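Local coordinates for protein activating signal cointegrator 1 complex subunit 2 (Homo sapiens, PDB 6YXQ) that binds polyubiquitin chains and recruits the repair factors ASCC3 and ALKBH3 to sites of DNA damage, and also helps rescue stalled ribosomes, at residues Ile399-Ala402 against Val403-Ala406; Asp345-Gln348 against Gly349-Glu352. All coordinates share one frame; numbering follows the deposited sequence.

Contact 1. Residues Ile399-Ala402 against Val403-Ala406; sequences ILQA and VESA
Val403 lies beside the carbonyl oxygens of Ile399 and Leu400, one turn earlier in the same helix, its CG2 and CB touching them. Val403 N donates a hydrogen bond to Ile399 O over 3.0 Å, in the carbonyl plane. Because CG1 lies anti to the backbone N (chi1 171°), CG2 is left beside that N, and Val403 CG2 rests 3.5 Å from Ile399 O. The CB of Val403 meets the neighbouring oxygen, Leu400 O, at 3.4 Å. A valine suits this position because CG2 packs against the backbone while the side chain still gives a compact apolar surface to Leu368 on helix 365-374.

This is regular alpha-helical i to i+4 bonding, here in helix 394-408, the last helix modelled in the chain. Ala402 also touches Leu368, a lone methyl group being small enough to pack there. Its carbonyl oxygen is gripped twice: Ala406 N donates to Ala402 O over 2.8 Å, and a water molecule donates to Ala402 O over 2.6 Å. The same water is hydrogen-bonded to Ser405 OG, tying a small polar side chain to the backbone one turn back.

Gln401 and Glu404 suit the solvent side, where long polar chains cost little. Gln401 NE2 comes only within 4.0 Å of Glu404 OE1, the amide and carboxylate planes being 31° apart, while Gln401 O accepts from Ser405 N, which stands above the carbonyl plane.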
# COMPACT_ATOMS: atom_id res chain seq x y z
N ILE B 399 -32.00 -5.24 -28.43
CA ILE B 399 -31.28 -5.21 -27.16
C ILE B 399 -32.26 -5.22 -25.99
O ILE B 399 -32.15 -6.03 -25.06
CB ILE B 399 -30.35 -3.98 -27.09
CG1 ILE B 399 -29.20 -4.13 -28.09
CG2 ILE B 399 -29.82 -3.81 -25.69
CD1 ILE B 399 -28.50 -2.84 -28.44
N LEU B 400 -33.28 -4.36 -26.05
CA LEU B 400 -34.27 -4.34 -24.98
C LEU B 400 -35.01 -5.67 -24.91
O LEU B 400 -35.24 -6.19 -23.81
CB LEU B 400 -35.24 -3.18 -25.17
CG LEU B 400 -34.64 -1.79 -24.93
CD1 LEU B 400 -35.54 -0.71 -25.49
CD2 LEU B 400 -34.39 -1.57 -23.45
N GLN B 401 -35.36 -6.25 -26.07
CA GLN B 401 -36.08 -7.51 -26.01
C GLN B 401 -35.18 -8.63 -25.52
O GLN B 401 -35.67 -9.63 -24.99
CB GLN B 401 -36.70 -7.88 -27.37
CG GLN B 401 -37.64 -9.10 -27.25
CD GLN B 401 -38.93 -8.97 -28.06
OE1 GLN B 401 -39.00 -9.42 -29.20
NE2 GLN B 401 -39.96 -8.39 -27.45
N ALA B 402 -33.86 -8.45 -25.63
CA ALA B 402 -32.96 -9.34 -24.91
C ALA B 402 -33.15 -9.17 -23.41
O ALA B 402 -33.50 -10.13 -22.70
CB ALA B 402 -31.51 -9.06 -25.32
N VAL B 403 -32.98 -7.94 -22.92
CA VAL B 403 -33.12 -7.65 -21.50
C VAL B 403 -34.41 -8.26 -20.96
O VAL B 403 -34.40 -9.05 -20.01
CB VAL B 403 -33.08 -6.13 -21.25
CG1 VAL B 403 -33.43 -5.82 -19.81
CG2 VAL B 403 -31.71 -5.57 -21.61
N GLU B 404 -35.53 -7.91 -21.59
CA GLU B 404 -36.82 -8.45 -21.20
C GLU B 404 -36.76 -9.96 -21.04
O GLU B 404 -37.01 -10.49 -19.95
CB GLU B 404 -37.88 -8.09 -22.24
CG GLU B 404 -39.26 -8.64 -21.92
CD GLU B 404 -40.36 -7.80 -22.53
OE1 GLU B 404 -40.86 -8.17 -23.61
OE2 GLU B 404 -40.72 -6.77 -21.92
N SER B 405 -36.37 -10.67 -22.10
CA SER B 405 -36.41 -12.13 -22.01
C SER B 405 -35.43 -12.64 -20.97
O SER B 405 -35.71 -13.64 -20.30
CB SER B 405 -36.12 -12.74 -23.38
OG SER B 405 -34.78 -13.17 -23.46
N ALA B 406 -34.32 -11.92 -20.76
CA ALA B 406 -33.37 -12.30 -19.71
C ALA B 406 -34.06 -12.34 -18.36
O ALA B 406 -33.83 -13.26 -17.56
CB ALA B 406 -32.20 -11.33 -19.69
O HOH W 1 -31.96 -12.07 -23.51

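Contact 2. Residues Asp345-Gln348 against Gly349-Glu352; sequences DNIQ and GFIE
Ile351 points its side chain at the preceding turn, where it crosses that of Ile347. Ile351 CB stands 3.4 Å from Gln348 O, next to the peptide of the first helical residue. With CG1 anti to the carbonyl carbon and beside the backbone N (chi1 -68°), the chain turns toward the start of the helix, and Ile351 CG1 passes 3.3 Å from Ile347 O. An extended second torsion carries Ile351 CD1 onward to Ile347 CG1 at 3.8 Å, the two chains meeting at a slant. Gln348 OE1 also comes to 3.9 Å from Ile351 CD1. Isoleucine suits both positions, since a branched apolar chain packs well against Ile339 of helix 306-340, which both residues touch.

Phe350 adds to this apolar side: Phe350 CD2 lies 4.1 Å from Ile347 CB, and the Phe350 side chain also touches Pro338 and Ile339. Along the polar side, Gln348 NE2 and Glu352 OE2 are 3.6 Å apart and not hydrogen-bonded. The salt bridge of Glu352 runs instead from OE2 to Arg395 NH2, so its acidic end serves to join two helices.

Backbone bonding begins here, with Ile351 N giving a straight bond of 2.9 Å to Ile347 O and Glu352 N bonding in turn to Gln348 O. Ile347 holds the N-cap position through its backbone, its apolar side chain offering no capping group, and its contact with Ile351 is a hydrophobic pairing across the first turn of helix 348-359.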
# COMPACT_ATOMS: atom_id res chain seq x y z
N ASP B 345 -22.11 16.87 -32.62
CA ASP B 345 -22.99 15.98 -33.38
C ASP B 345 -22.22 15.09 -34.36
O ASP B 345 -22.57 14.99 -35.54
CB ASP B 345 -24.10 16.76 -34.09
CG ASP B 345 -25.45 16.59 -33.43
OD1 ASP B 345 -26.44 17.15 -33.94
OD2 ASP B 345 -25.51 15.89 -32.39
N ASN B 346 -21.17 14.42 -33.84
CA ASN B 346 -20.45 13.37 -34.56
C ASN B 346 -20.22 12.22 -33.57
O ASN B 346 -19.10 11.89 -33.18
CB ASN B 346 -19.13 13.87 -35.15
CG ASN B 346 -19.29 14.42 -36.56
OD1 ASN B 346 -20.35 14.91 -36.93
ND2 ASN B 346 -18.23 14.34 -37.36
N ILE B 347 -21.32 11.60 -33.15
CA ILE B 347 -21.32 10.60 -32.09
C ILE B 347 -21.74 9.24 -32.61
O ILE B 347 -21.96 8.32 -31.81
CB ILE B 347 -22.23 11.04 -30.93
CG1 ILE B 347 -23.67 11.10 -31.43
CG2 ILE B 347 -21.79 12.39 -30.41
CD1 ILE B 347 -24.57 11.93 -30.57
N GLN B 348 -21.86 9.08 -33.92
CA GLN B 348 -22.31 7.81 -34.48
C GLN B 348 -21.39 6.66 -34.08
O GLN B 348 -21.85 5.58 -33.70
CB GLN B 348 -22.41 7.92 -36.00
CG GLN B 348 -23.68 8.58 -36.45
CD GLN B 348 -24.91 7.92 -35.87
OE1 GLN B 348 -25.79 8.58 -35.32
NE2 GLN B 348 -24.97 6.59 -35.98
N GLY B 349 -20.07 6.88 -34.16
CA GLY B 349 -19.13 5.84 -33.79
C GLY B 349 -19.27 5.42 -32.34
O GLY B 349 -19.20 4.23 -32.02
N PHE B 350 -19.46 6.39 -31.44
CA PHE B 350 -19.73 6.08 -30.04
C PHE B 350 -21.00 5.25 -29.90
O PHE B 350 -21.02 4.22 -29.21
CB PHE B 350 -19.87 7.38 -29.24
CG PHE B 350 -18.63 8.22 -29.22
CD1 PHE B 350 -17.42 7.68 -28.83
CD2 PHE B 350 -18.68 9.56 -29.57
CE1 PHE B 350 -16.27 8.46 -28.79
CE2 PHE B 350 -17.55 10.35 -29.54
CZ PHE B 350 -16.34 9.80 -29.15
N ILE B 351 -22.07 5.70 -30.55
CA ILE B 351 -23.33 4.97 -30.56
C ILE B 351 -23.13 3.56 -31.11
O ILE B 351 -23.63 2.57 -30.55
CB ILE B 351 -24.38 5.74 -31.39
CG1 ILE B 351 -24.76 7.03 -30.67
CG2 ILE B 351 -25.59 4.87 -31.66
CD1 ILE B 351 -25.69 7.93 -31.47
N GLU B 352 -22.39 3.44 -32.22
CA GLU B 352 -22.20 2.13 -32.82
C GLU B 352 -21.40 1.22 -31.91
O GLU B 352 -21.66 0.02 -31.85
CB GLU B 352 -21.52 2.26 -34.19
CG GLU B 352 -22.40 2.86 -35.29
CD GLU B 352 -23.78 2.23 -35.39
OE1 GLU B 352 -23.91 1.00 -35.19
OE2 GLU B 352 -24.75 2.97 -35.68

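Contact 2 comes first along the chain, where the loop after helix 306-340 turns into helix 348-359; contact 1 follows within helix 394-408, after helices 365-374 and 377-387. Their centres lie 23 Å apart and their nearest atoms about 8 Å apart, so they do not touch, though both sit on the same side of the chain's centre. Helix 348-359 links them indirectly, since Ile399 of contact 1 packs on its Leu355 and Phe358. Both contacts thus belong to the last four helices, 348-359 to 394-408, the first of which packs against helix 306-340. They lie in the ASCC3-binding part of the protein; the ubiquitin-binding CUE domain follows further along the full-length chain.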